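Local atomic coordinates of putative glutathione S-transferase (Sinorhizobium meliloti, PDB entry 4MDC), a protein that probably catalyses the conjugation of glutathione to electrophilic substrates, working as a homodimer of the glutathione S-transferase family. Residues H29-A34 and E139-L144; P135-R140 and I200-Y205; L64-N67 and P73-V76; R223-P228 and P232-R237; C84-I89 and W123-M128. All blocks are in the same frame, centred on the assembly; numbering follows the deposited sequence.

Contact 1: H29-A34 and E139-L144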
# COMPACT_ATOMS: atom_id res chain seq x y z
N HIS B 29 -7.99 2.72 -15.28
CA HIS B 29 -9.31 2.21 -15.53
C HIS B 29 -10.33 3.08 -14.79
O HIS B 29 -10.14 3.46 -13.65
CB HIS B 29 -9.47 0.73 -15.10
CG HIS B 29 -10.72 0.09 -15.66
ND1 HIS B 29 -11.96 0.26 -15.09
CD2 HIS B 29 -10.92 -0.65 -16.77
CE1 HIS B 29 -12.88 -0.37 -15.82
NE2 HIS B 29 -12.27 -0.93 -16.85
N PRO B 30 -11.48 3.34 -15.41
CA PRO B 30 -12.45 4.20 -14.78
C PRO B 30 -12.92 3.70 -13.40
O PRO B 30 -13.34 4.51 -12.58
CB PRO B 30 -13.63 4.15 -15.78
CG PRO B 30 -12.99 3.85 -17.08
CD PRO B 30 -11.76 3.07 -16.84
N MSE B 31 -12.96 2.37 -13.20
CA MSE B 31 -13.51 1.74 -12.02
C MSE B 31 -12.41 1.42 -11.00
O MSE B 31 -12.63 0.66 -10.07
CB MSE B 31 -14.35 0.52 -12.30
CG MSE B 31 -15.58 0.93 -13.16
SE MSE B 31 -16.96 1.79 -12.04
CE MSE B 31 -16.64 3.72 -12.37
N SER B 32 -11.25 2.03 -11.22
CA SER B 32 -10.12 1.99 -10.28
C SER B 32 -10.07 3.26 -9.40
O SER B 32 -9.76 4.36 -9.92
CB SER B 32 -8.83 1.81 -11.06
OG SER B 32 -7.64 2.21 -10.34
N PRO B 33 -10.31 3.13 -8.08
CA PRO B 33 -10.22 4.32 -7.24
C PRO B 33 -8.81 4.98 -7.24
O PRO B 33 -8.70 6.20 -7.29
CB PRO B 33 -10.55 3.77 -5.85
CG PRO B 33 -11.56 2.72 -6.17
CD PRO B 33 -10.93 2.01 -7.34
N ALA B 34 -7.78 4.17 -7.28
CA ALA B 34 -6.41 4.69 -7.29
C ALA B 34 -6.18 5.53 -8.58
O ALA B 34 -5.52 6.56 -8.54
CB ALA B 34 -5.38 3.55 -7.16
N GLU B 139 -16.51 -8.54 -9.52
CA GLU B 139 -17.72 -9.31 -9.73
C GLU B 139 -18.73 -8.61 -10.65
O GLU B 139 -19.31 -9.25 -11.52
CB GLU B 139 -18.40 -9.64 -8.42
CG GLU B 139 -17.61 -10.59 -7.53
CD GLU B 139 -17.12 -11.84 -8.26
OE1 GLU B 139 -17.92 -12.46 -9.01
OE2 GLU B 139 -15.93 -12.17 -8.14
N ARG B 140 -18.90 -7.30 -10.47
CA ARG B 140 -19.89 -6.53 -11.25
C ARG B 140 -19.43 -5.99 -12.59
O ARG B 140 -20.24 -5.77 -13.47
CB ARG B 140 -20.41 -5.39 -10.40
CG ARG B 140 -21.12 -5.98 -9.21
CD ARG B 140 -22.19 -5.10 -8.63
NE ARG B 140 -23.12 -4.65 -9.68
CZ ARG B 140 -23.77 -3.49 -9.68
NH1 ARG B 140 -23.70 -2.67 -8.66
NH2 ARG B 140 -24.53 -3.16 -10.71
N ILE B 141 -18.17 -5.70 -12.74
CA ILE B 141 -17.67 -5.08 -13.97
C ILE B 141 -16.92 -6.23 -14.72
O ILE B 141 -17.35 -6.75 -15.79
CB ILE B 141 -16.78 -3.81 -13.63
CG1 ILE B 141 -17.57 -2.70 -12.86
CG2 ILE B 141 -16.13 -3.20 -14.88
CD1 ILE B 141 -18.67 -2.07 -13.65
N PHE B 142 -15.83 -6.66 -14.12
CA PHE B 142 -14.82 -7.39 -14.87
C PHE B 142 -15.24 -8.80 -15.29
O PHE B 142 -14.92 -9.24 -16.41
CB PHE B 142 -13.49 -7.42 -14.13
CG PHE B 142 -12.88 -6.07 -13.84
CD1 PHE B 142 -13.22 -4.94 -14.57
CD2 PHE B 142 -11.91 -5.97 -12.86
CE1 PHE B 142 -12.63 -3.72 -14.25
CE2 PHE B 142 -11.31 -4.76 -12.55
CZ PHE B 142 -11.68 -3.62 -13.25
N LYS B 143 -15.96 -9.51 -14.43
CA LYS B 143 -16.45 -10.87 -14.74
C LYS B 143 -17.50 -10.93 -15.87
O LYS B 143 -17.80 -12.03 -16.39
CB LYS B 143 -17.07 -11.50 -13.49
CG LYS B 143 -16.09 -12.17 -12.51
CD LYS B 143 -16.23 -13.67 -12.55
CE LYS B 143 -15.65 -14.33 -11.30
NZ LYS B 143 -16.76 -14.66 -10.37
N LEU B 144 -18.08 -9.78 -16.21
CA LEU B 144 -18.97 -9.67 -17.37
C LEU B 144 -18.16 -9.51 -18.64
O LEU B 144 -18.43 -10.13 -19.66
CB LEU B 144 -19.90 -8.45 -17.25
CG LEU B 144 -21.24 -8.57 -16.52
CD1 LEU B 144 -22.02 -7.28 -16.74
CD2 LEU B 144 -22.05 -9.78 -16.98
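His-29 and Phe-142 illustrate how two rings can join separate parts of a fold edge to face. The rim of Phe-142, led by CE1, points at one face of the imidazole; the planes stand at 84° and the ring centroids are 5.2 Å apart. The nearest atoms, Phe-142 CE1 and His-29 CE1, are 3.7 Å from each other. His-29 sets its ring opposite the backbone N (chi1 -165°), which turns it toward the helix. On the other imidazole face lies CD of Pro-30, while the ring's rotation is fixed by a backbone bond: the N-H of Met-31, a selenomethionine, reaches His-29 ND1 over 3.0 Å, somewhat tilted from the ring plane. Beside the rings, Met-31 CG touches Ile-141 CG1 at 4.2 Å, the two side chains crossing at about a right angle. Were His-29 an alanine, the Phe-142 edge would probably lose the face it meets and the Met-31 N-H its acceptor. All four residues are buried, where the turn leading into helix 33-44 of the thioredoxin-like N-terminal domain meets the end of helix 111-145. Met-31 also packs on Val-202 and Tyr-205 of helix 191-205, and Phe-142 meets Trp-57.

Contact 2: P135-R140 and I200-Y205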
# COMPACT_ATOMS: atom_id res chain seq x y z
N PRO B 135 -13.01 -6.35 -4.82
CA PRO B 135 -13.84 -7.53 -5.11
C PRO B 135 -15.22 -7.22 -5.75
O PRO B 135 -15.71 -7.98 -6.59
CB PRO B 135 -14.03 -8.20 -3.75
CG PRO B 135 -13.54 -7.23 -2.70
CD PRO B 135 -12.60 -6.26 -3.38
N LEU B 136 -15.82 -6.11 -5.37
CA LEU B 136 -17.13 -5.75 -5.89
C LEU B 136 -17.04 -5.38 -7.36
O LEU B 136 -17.87 -5.83 -8.19
CB LEU B 136 -17.68 -4.59 -5.10
CG LEU B 136 -19.15 -4.30 -5.33
CD1 LEU B 136 -19.77 -3.89 -4.03
CD2 LEU B 136 -19.27 -3.17 -6.36
N VAL B 137 -16.05 -4.57 -7.70
CA VAL B 137 -15.82 -4.19 -9.12
C VAL B 137 -15.54 -5.46 -9.97
O VAL B 137 -15.99 -5.61 -11.12
CB VAL B 137 -14.69 -3.14 -9.21
CG1 VAL B 137 -14.18 -3.00 -10.63
CG2 VAL B 137 -15.17 -1.79 -8.68
N ARG B 138 -14.74 -6.35 -9.43
CA ARG B 138 -14.40 -7.55 -10.19
C ARG B 138 -15.64 -8.37 -10.50
O ARG B 138 -15.84 -8.82 -11.64
CB ARG B 138 -13.41 -8.41 -9.42
CG ARG B 138 -13.00 -9.68 -10.17
CD ARG B 138 -12.00 -10.52 -9.41
NE ARG B 138 -11.86 -11.81 -10.06
CZ ARG B 138 -11.07 -12.09 -11.09
NH1 ARG B 138 -10.28 -11.16 -11.61
NH2 ARG B 138 -11.04 -13.33 -11.58
N GLU B 139 -16.51 -8.54 -9.52
CA GLU B 139 -17.72 -9.31 -9.73
C GLU B 139 -18.73 -8.61 -10.65
O GLU B 139 -19.31 -9.25 -11.52
CB GLU B 139 -18.40 -9.64 -8.42
CG GLU B 139 -17.61 -10.59 -7.53
CD GLU B 139 -17.12 -11.84 -8.26
OE1 GLU B 139 -17.92 -12.46 -9.01
OE2 GLU B 139 -15.93 -12.17 -8.14
N ARG B 140 -18.90 -7.30 -10.47
CA ARG B 140 -19.89 -6.53 -11.25
C ARG B 140 -19.43 -5.99 -12.59
O ARG B 140 -20.24 -5.77 -13.47
CB ARG B 140 -20.41 -5.39 -10.40
CG ARG B 140 -21.12 -5.98 -9.21
CD ARG B 140 -22.19 -5.10 -8.63
NE ARG B 140 -23.12 -4.65 -9.68
CZ ARG B 140 -23.77 -3.49 -9.68
NH1 ARG B 140 -23.70 -2.67 -8.66
NH2 ARG B 140 -24.53 -3.16 -10.71
N ILE B 200 -15.38 6.53 -3.24
CA ILE B 200 -16.83 6.68 -3.18
C ILE B 200 -17.44 6.83 -4.57
O ILE B 200 -18.54 6.28 -4.79
CB ILE B 200 -17.23 7.94 -2.35
CG1 ILE B 200 -16.95 7.69 -0.89
CG2 ILE B 200 -18.67 8.35 -2.57
CD1 ILE B 200 -17.47 6.47 -0.29
N SER B 201 -16.78 7.54 -5.47
CA SER B 201 -17.34 7.78 -6.81
C SER B 201 -17.51 6.50 -7.59
O SER B 201 -18.49 6.34 -8.39
CB SER B 201 -16.52 8.80 -7.60
OG SER B 201 -15.29 8.27 -8.08
N VAL B 202 -16.63 5.53 -7.37
CA VAL B 202 -16.74 4.22 -8.05
C VAL B 202 -17.96 3.44 -7.52
O VAL B 202 -18.77 2.88 -8.30
CB VAL B 202 -15.44 3.42 -7.89
CG1 VAL B 202 -15.57 1.98 -8.33
CG2 VAL B 202 -14.29 4.09 -8.66
N LEU B 203 -18.04 3.35 -6.19
CA LEU B 203 -19.15 2.69 -5.55
C LEU B 203 -20.47 3.37 -5.93
O LEU B 203 -21.47 2.68 -6.12
CB LEU B 203 -18.96 2.62 -4.04
CG LEU B 203 -17.76 1.73 -3.70
CD1 LEU B 203 -17.40 1.85 -2.22
CD2 LEU B 203 -18.03 0.29 -4.04
N ASP B 204 -20.46 4.71 -5.99
CA ASP B 204 -21.68 5.46 -6.29
C ASP B 204 -22.09 5.25 -7.71
O ASP B 204 -23.31 5.09 -7.98
CB ASP B 204 -21.51 6.94 -5.97
CG ASP B 204 -22.86 7.68 -5.86
OD1 ASP B 204 -23.79 7.17 -5.21
OD2 ASP B 204 -22.92 8.76 -6.49
N TYR B 205 -21.15 5.19 -8.65
CA TYR B 205 -21.47 4.85 -10.06
C TYR B 205 -22.28 3.55 -10.11
O TYR B 205 -23.29 3.41 -10.85
CB TYR B 205 -20.18 4.61 -10.83
CG TYR B 205 -20.37 4.42 -12.31
CD1 TYR B 205 -20.80 3.21 -12.84
CD2 TYR B 205 -20.07 5.46 -13.20
CE1 TYR B 205 -20.92 3.05 -14.24
CE2 TYR B 205 -20.23 5.32 -14.58
CZ TYR B 205 -20.68 4.12 -15.08
OH TYR B 205 -20.81 3.97 -16.43
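Val-137 and Val-202 have nearly the same first torsion (165° and 169°), yet each offers a different methyl. From Val-137 it is CG2, the branch anti to the carbonyl carbon; from Val-202 it is CG1, the branch anti to the backbone N. The two methyls meet at 3.8 Å, Val-137 CG2 to Val-202 CG1, with the side chains crossing at about a right angle. One residue back on the first helix and one forward on the second, Leu-136 and Leu-203 meet. Leu-203 keeps CG beside its own backbone N (chi1 -65°), which swings its end in toward Leu-136. There CD2 of Leu-203 lies 4.3 Å from CD2 of Leu-136, a looser touch and a less certain one, because Leu-136 was modelled in two conformers. The interface is wholly apolar and buried, a small helix-to-helix seam inside the all-helical C-terminal domain of the glutathione S-transferase fold. Polar groups beside the seam bind the loops that follow: Arg-140 forms a salt bridge with Glu-208 and also bonds Leu-206 O, just past helix 191-205, while Tyr-205 OH bonds Val-238 N and Val-241 O in the C-terminal loop. Helix 111-145 is kinked at Pro-135, before the seam, and its Thr-133 adds to the packing on both Val-202 and Leu-203. Helix 157-165 packs on Pro-135 and Glu-139, and helix 167-180 on Ile-200.

Contact 3: L64-N67 and P73-V76; sequences LTLN and PVYV
Leu-66, in the last turn of helix 61-66, lays its side chain against Val-74 and Val-76, the residues of strand 74-76 that point toward the helix, in the thioredoxin-like N-terminal domain. Here one sees how a short helix can be seated on the sheet strand that follows it, across a loop ending in the cis peptide bond before Pro-73. In thioredoxin folds that cis-proline precedes the strand, and in glutathione transferases the loop beside it generally helps to hold glutathione. Leu-66 divides its methyls: CD2 comes to 3.8 Å from Val-74 CG1, and CD1 to 4.3 Å from Val-76 CG2. With CG opposite the backbone N (chi1 -179°), the branch extends across to the strand and slides past Val-74 in the reverse direction. The next residue, Asn-67, has left the helix, and its amide is held inside the connecting loop, ND2 bonding Thr-71 OG1 and OD1 bonding Ala-69 N weakly. Val-74 thus serves two neighbours, one with each methyl; an alanine there would probably take away the methyls that Leu-66 CD2 and the Asn-67 amide rest on, and open a gap under the helix end. Its second methyl, CG2, presses on the amide itself, 3.6 Å from Asn-67 ND2.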
# COMPACT_ATOMS: atom_id res chain seq x y z
N LEU B 64 2.13 -5.62 -18.86
CA LEU B 64 2.97 -6.24 -17.81
C LEU B 64 4.47 -6.01 -17.99
O LEU B 64 5.20 -6.02 -17.03
CB LEU B 64 2.70 -7.75 -17.69
CG LEU B 64 1.28 -8.09 -17.20
CD1 LEU B 64 1.12 -9.60 -17.17
CD2 LEU B 64 0.95 -7.51 -15.84
N THR B 65 4.93 -5.72 -19.20
CA THR B 65 6.29 -5.26 -19.40
C THR B 65 6.49 -3.87 -18.77
O THR B 65 7.52 -3.60 -18.18
CB THR B 65 6.65 -5.25 -20.91
OG1 THR B 65 6.59 -6.59 -21.40
CG2 THR B 65 8.01 -4.69 -21.16
N LEU B 66 5.51 -3.00 -18.92
CA LEU B 66 5.59 -1.67 -18.37
C LEU B 66 5.50 -1.73 -16.85
O LEU B 66 6.22 -1.03 -16.16
CB LEU B 66 4.43 -0.84 -18.91
CG LEU B 66 4.42 0.61 -18.42
CD1 LEU B 66 5.57 1.35 -19.05
CD2 LEU B 66 3.06 1.23 -18.73
N ASN B 67 4.60 -2.57 -16.36
CA ASN B 67 4.36 -2.72 -14.92
C ASN B 67 4.14 -4.18 -14.58
O ASN B 67 3.03 -4.68 -14.69
CB ASN B 67 3.16 -1.88 -14.46
CG ASN B 67 2.93 -2.00 -12.96
OD1 ASN B 67 3.80 -2.50 -12.24
ND2 ASN B 67 1.80 -1.51 -12.47
N PRO B 73 -2.97 3.09 -11.13
CA PRO B 73 -2.61 3.50 -12.44
C PRO B 73 -1.10 3.46 -12.64
O PRO B 73 -0.37 3.17 -11.71
CB PRO B 73 -3.08 4.93 -12.47
CG PRO B 73 -2.89 5.43 -11.11
CD PRO B 73 -3.13 4.26 -10.23
N VAL B 74 -0.67 3.72 -13.87
CA VAL B 74 0.75 3.87 -14.15
C VAL B 74 0.92 5.21 -14.86
O VAL B 74 0.26 5.46 -15.87
CB VAL B 74 1.28 2.75 -15.05
CG1 VAL B 74 2.74 2.97 -15.39
CG2 VAL B 74 1.08 1.41 -14.37
N TYR B 75 1.87 6.03 -14.37
CA TYR B 75 2.08 7.36 -14.93
C TYR B 75 3.42 7.37 -15.63
O TYR B 75 4.41 6.98 -15.06
CB TYR B 75 2.08 8.39 -13.81
CG TYR B 75 2.23 9.82 -14.15
CD1 TYR B 75 1.19 10.57 -14.68
CD2 TYR B 75 3.42 10.48 -13.93
CE1 TYR B 75 1.35 11.92 -14.97
CE2 TYR B 75 3.56 11.82 -14.22
CZ TYR B 75 2.54 12.53 -14.71
OH TYR B 75 2.72 13.88 -15.00
N VAL B 76 3.43 7.79 -16.88
CA VAL B 76 4.66 7.84 -17.63
C VAL B 76 4.79 9.21 -18.21
O VAL B 76 4.11 9.56 -19.19
CB VAL B 76 4.75 6.82 -18.76
CG1 VAL B 76 6.16 6.83 -19.36
CG2 VAL B 76 4.42 5.43 -18.27

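Contact 4: R223-P228 and P232-R237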
# COMPACT_ATOMS: atom_id res chain seq x y z
N ARG B 223 -19.62 18.40 -1.70
CA ARG B 223 -18.56 19.37 -1.88
C ARG B 223 -17.48 18.87 -2.80
O ARG B 223 -17.02 19.64 -3.65
CB ARG B 223 -17.86 19.77 -0.56
CG ARG B 223 -18.63 20.69 0.37
CD ARG B 223 -17.74 21.00 1.59
NE ARG B 223 -18.08 20.17 2.74
CZ ARG B 223 -17.21 19.63 3.59
NH1 ARG B 223 -15.85 19.75 3.41
NH2 ARG B 223 -17.67 18.93 4.62
N LEU B 224 -17.02 17.64 -2.65
CA LEU B 224 -15.98 17.14 -3.57
C LEU B 224 -16.50 16.98 -5.03
O LEU B 224 -15.82 17.37 -5.98
CB LEU B 224 -15.46 15.81 -3.14
CG LEU B 224 -14.28 15.84 -2.13
CD1 LEU B 224 -13.00 16.34 -2.78
CD2 LEU B 224 -14.60 16.69 -0.91
N LYS B 225 -17.67 16.38 -5.16
CA LYS B 225 -18.19 16.09 -6.50
C LYS B 225 -18.52 17.33 -7.30
O LYS B 225 -18.62 17.25 -8.54
CB LYS B 225 -19.37 15.07 -6.48
CG LYS B 225 -20.77 15.63 -6.45
CD LYS B 225 -21.83 14.53 -6.28
CE LYS B 225 -22.07 13.80 -7.59
NZ LYS B 225 -23.40 13.13 -7.59
N SER B 226 -18.68 18.46 -6.62
CA SER B 226 -18.93 19.74 -7.30
C SER B 226 -17.68 20.48 -7.74
O SER B 226 -17.77 21.48 -8.41
CB SER B 226 -19.79 20.67 -6.46
OG SER B 226 -19.15 21.04 -5.27
N ARG B 227 -16.51 19.98 -7.41
CA ARG B 227 -15.30 20.68 -7.82
C ARG B 227 -15.07 20.49 -9.32
O ARG B 227 -15.40 19.45 -9.86
CB ARG B 227 -14.09 20.15 -7.04
CG ARG B 227 -14.16 20.50 -5.57
CD ARG B 227 -12.98 19.95 -4.78
NE ARG B 227 -11.72 20.66 -5.02
CZ ARG B 227 -11.32 21.74 -4.37
NH1 ARG B 227 -12.09 22.31 -3.44
NH2 ARG B 227 -10.17 22.29 -4.67
N PRO B 228 -14.43 21.46 -9.98
CA PRO B 228 -14.14 21.29 -11.41
C PRO B 228 -13.37 20.03 -11.76
O PRO B 228 -13.54 19.43 -12.81
CB PRO B 228 -13.29 22.54 -11.74
CG PRO B 228 -13.84 23.59 -10.80
CD PRO B 228 -14.09 22.81 -9.52
N PRO B 232 -14.66 15.57 -15.27
CA PRO B 232 -14.40 14.40 -16.11
C PRO B 232 -14.84 13.05 -15.52
O PRO B 232 -15.26 12.15 -16.25
CB PRO B 232 -12.90 14.43 -16.37
CG PRO B 232 -12.44 15.81 -15.92
CD PRO B 232 -13.40 16.24 -14.85
N LEU B 233 -14.78 12.90 -14.19
CA LEU B 233 -15.26 11.69 -13.56
C LEU B 233 -16.78 11.53 -13.70
O LEU B 233 -17.26 10.42 -13.90
CB LEU B 233 -14.87 11.63 -12.08
CG LEU B 233 -13.40 11.75 -11.75
CD1 LEU B 233 -13.15 11.51 -10.25
CD2 LEU B 233 -12.58 10.77 -12.58
N LEU B 234 -17.52 12.63 -13.54
CA LEU B 234 -18.98 12.55 -13.60
C LEU B 234 -19.47 12.37 -15.05
O LEU B 234 -20.56 11.85 -15.23
CB LEU B 234 -19.61 13.78 -12.99
CG LEU B 234 -19.29 14.02 -11.49
CD1 LEU B 234 -20.08 15.22 -11.05
CD2 LEU B 234 -19.59 12.84 -10.62
N ALA B 235 -18.64 12.78 -16.01
CA ALA B 235 -19.00 12.68 -17.45
C ALA B 235 -18.67 11.30 -18.00
O ALA B 235 -19.27 10.84 -18.94
CB ALA B 235 -18.28 13.75 -18.27
N GLU B 236 -17.75 10.62 -17.30
CA GLU B 236 -17.18 9.35 -17.71
C GLU B 236 -18.22 8.23 -17.70
O GLU B 236 -19.06 8.18 -16.80
CB GLU B 236 -16.14 8.93 -16.65
CG GLU B 236 -15.28 7.82 -17.09
CD GLU B 236 -13.96 7.87 -16.40
OE1 GLU B 236 -13.91 7.54 -15.18
OE2 GLU B 236 -13.04 8.23 -17.14
N ARG B 237 -18.13 7.32 -18.65
CA ARG B 237 -18.95 6.15 -18.61
C ARG B 237 -18.10 4.91 -18.81
O ARG B 237 -17.11 4.92 -19.55
CB ARG B 237 -20.06 6.24 -19.69
CG ARG B 237 -21.11 7.34 -19.46
CD ARG B 237 -21.96 7.11 -18.21
NE ARG B 237 -22.92 8.18 -17.96
CZ ARG B 237 -22.69 9.30 -17.27
NH1 ARG B 237 -21.51 9.52 -16.66
NH2 ARG B 237 -23.67 10.20 -17.13
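Lys-225 and Leu-234 carry the apolar part of the contact, an example of a long charged residue lending its aliphatic stem to packing. Leu-234 sets CG beside its own backbone N (chi1 -61°), presenting both methyls to Lys-225. The side chains cross at about a right angle, with Leu-234 CD2 4.0 Å from Lys-225 CE. The other methyl, CD1, sits 3.5 Å from the carbonyl oxygen of Lys-225. Two prolines meet at the more exposed end, where the ring carbon CD of Pro-232 approaches Pro-228 O to 3.8 Å. Among polar interactions, the ammonium of Lys-225 turns to the C-terminal tail, bonding the carbonyls of Asp-249 and Tyr-247 and making a cation-pi contact with Phe-252. Arg-237 folds back so that its single NH1 grips two carbonyls, Leu-234 O at 2.9 Å and Glu-236 O at 2.8 Å. Both oxygens lie close to the guanidinium plane, whereas the donor stands above each carbonyl plane. Among charged pairs, Glu-236 bridges with Arg-36 and Arg-39 of helix 33-44, and so reaches the N-terminal domain. Helices 215-225 and 231-235 are two consecutive helices folded against each other across a short turn through Pro-228, in the helical C-terminal domain of the glutathione transferase fold.

Contact 5: C84-I89 and W123-M128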
# COMPACT_ATOMS: atom_id res chain seq x y z
N CYS B 84 4.39 3.63 -10.75
CA CYS B 84 3.25 2.74 -10.56
C CYS B 84 2.57 2.87 -9.22
O CYS B 84 3.24 2.80 -8.17
CB CYS B 84 3.72 1.31 -10.72
SG CYS B 84 4.32 1.02 -12.41
N GLY B 85 1.25 3.02 -9.26
CA GLY B 85 0.43 3.06 -8.09
C GLY B 85 0.19 4.48 -7.55
O GLY B 85 0.98 5.40 -7.73
N ALA B 86 -0.85 4.60 -6.76
CA ALA B 86 -1.28 5.89 -6.29
C ALA B 86 -0.29 6.57 -5.33
O ALA B 86 -0.12 7.77 -5.39
CB ALA B 86 -2.62 5.75 -5.64
N THR B 87 0.33 5.78 -4.50
CA THR B 87 1.25 6.36 -3.48
C THR B 87 2.47 6.98 -4.21
O THR B 87 2.77 8.16 -4.02
CB THR B 87 1.64 5.32 -2.44
OG1 THR B 87 0.54 4.98 -1.64
CG2 THR B 87 2.72 5.88 -1.49
N ILE B 88 3.16 6.18 -5.02
CA ILE B 88 4.36 6.63 -5.70
C ILE B 88 4.07 7.84 -6.60
O ILE B 88 4.79 8.86 -6.56
CB ILE B 88 5.04 5.46 -6.45
CG1 ILE B 88 5.68 4.53 -5.41
CG2 ILE B 88 6.14 5.93 -7.38
CD1 ILE B 88 6.26 3.26 -5.95
N ILE B 89 2.95 7.78 -7.32
CA ILE B 89 2.65 8.86 -8.18
C ILE B 89 2.32 10.14 -7.44
O ILE B 89 2.79 11.26 -7.79
CB ILE B 89 1.52 8.46 -9.17
CG1 ILE B 89 1.93 7.31 -10.07
CG2 ILE B 89 1.14 9.68 -9.99
CD1 ILE B 89 0.73 6.66 -10.75
N TRP B 123 -6.19 4.39 3.88
CA TRP B 123 -7.45 3.85 4.36
C TRP B 123 -8.37 3.60 3.15
O TRP B 123 -8.90 2.50 2.97
CB TRP B 123 -8.13 4.80 5.37
CG TRP B 123 -9.40 4.20 5.91
CD1 TRP B 123 -10.63 4.20 5.29
CD2 TRP B 123 -9.57 3.39 7.09
NE1 TRP B 123 -11.53 3.52 6.03
CE2 TRP B 123 -10.93 3.06 7.17
CE3 TRP B 123 -8.73 3.04 8.16
CZ2 TRP B 123 -11.48 2.26 8.20
CZ3 TRP B 123 -9.29 2.27 9.20
CH2 TRP B 123 -10.64 1.89 9.20
N PHE B 124 -8.55 4.63 2.38
CA PHE B 124 -9.52 4.55 1.26
C PHE B 124 -8.98 3.77 0.07
O PHE B 124 -9.76 3.03 -0.59
CB PHE B 124 -10.07 5.93 0.93
CG PHE B 124 -10.95 6.46 1.99
CD1 PHE B 124 -12.28 6.00 2.10
CD2 PHE B 124 -10.45 7.29 2.97
CE1 PHE B 124 -13.05 6.40 3.18
CE2 PHE B 124 -11.24 7.74 3.98
CZ PHE B 124 -12.53 7.32 4.10
N LEU B 125 -7.70 3.86 -0.23
CA LEU B 125 -7.16 3.19 -1.42
C LEU B 125 -6.54 1.82 -1.21
O LEU B 125 -6.35 1.06 -2.19
CB LEU B 125 -6.14 4.09 -2.12
CG LEU B 125 -6.75 5.41 -2.61
CD1 LEU B 125 -5.68 6.22 -3.27
CD2 LEU B 125 -7.98 5.29 -3.52
N GLN B 126 -6.34 1.44 0.05
CA GLN B 126 -5.90 0.12 0.37
C GLN B 126 -6.90 -0.65 1.22
O GLN B 126 -7.25 -1.77 0.85
CB GLN B 126 -4.52 0.16 1.10
CG GLN B 126 -3.48 0.82 0.25
CD GLN B 126 -2.11 0.90 0.96
OE1 GLN B 126 -1.87 0.34 2.04
NE2 GLN B 126 -1.20 1.60 0.31
N LYS B 127 -7.25 -0.14 2.41
CA LYS B 127 -8.17 -0.89 3.27
C LYS B 127 -9.57 -1.04 2.64
O LYS B 127 -10.06 -2.16 2.47
CB LYS B 127 -8.27 -0.29 4.65
CG LYS B 127 -9.10 -1.18 5.59
CD LYS B 127 -9.09 -0.71 7.02
CE LYS B 127 -10.11 -1.36 7.89
NZ LYS B 127 -10.18 -2.83 7.80
N MSE B 128 -10.24 0.07 2.34
CA MSE B 128 -11.57 0.02 1.72
C MSE B 128 -11.49 -0.71 0.38
O MSE B 128 -12.43 -1.40 -0.04
CB MSE B 128 -12.19 1.39 1.51
CG MSE B 128 -13.70 1.27 1.20
SE MSE B 128 -14.46 3.08 0.95
CE MSE B 128 -16.30 2.45 0.63
O HOH W 1 0.93 3.43 0.59
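Ala-86 and Leu-125 bring their backbones to 8.1 Å between CA atoms, where the first turn of helix 86-96, with Gly-85 at its N-cap, passes a pi-type turn of helix 111-145. The side-chain touch is small: Ala-86 CB, with its short reach, meets the methyl CD1 of Leu-125 at 3.9 Å. Leu-125 sends CG away from its carbonyl carbon (chi1 -62°), and the extended second torsion carries CD1 out to the alanine. Next to this apolar pair, a polar one is separated by a solvent molecule. Thr-87 OG1 and Gln-126 NE2 are 4.3 Å apart, and one water lies between, 2.7 Å from Thr-87 OG1 and 2.8 Å from Gln-126 NE2, the latter a weak bond in which the water accepts. The glutathione transferase fold places this site where the thioredoxin-like and helical domains adjoin, beside the dimer interface: Thr-87 packs on Glu-122 of the second subunit, and Gln-126 packs on Gln-126 of that subunit. Gly-85 has backbone angles (phi 92°, psi 160°) at which a side chain would jam against the carbonyl of Cys-84, and its own oxygen receives Ile-89 N at 3.1 Å. Leu-125 also packs on Phe-37 of helix 33-44 and on Ala-195 of helix 191-205.

Followed from the N terminus, the chain passes residues 29-34 first, and contact 1 returns to them only at 139-144, enclosing much of the thioredoxin-like domain and most of helix 111-145. Two shorter loops nest within it in series: contact 3 ties helix 61-66 to strand 74-76, and contact 5 ties the start of helix 86-96 to helix 111-145. Contact 2 begins where contact 1 ends, sharing Glu-139 and Arg-140, and joins helix 111-145 to helix 191-205. Contact 4 closes last, a local turn between helices 215-225 and 231-235. Contacts 1 and 5 link the two domains, while contacts 2 and 4 lie within the helical one.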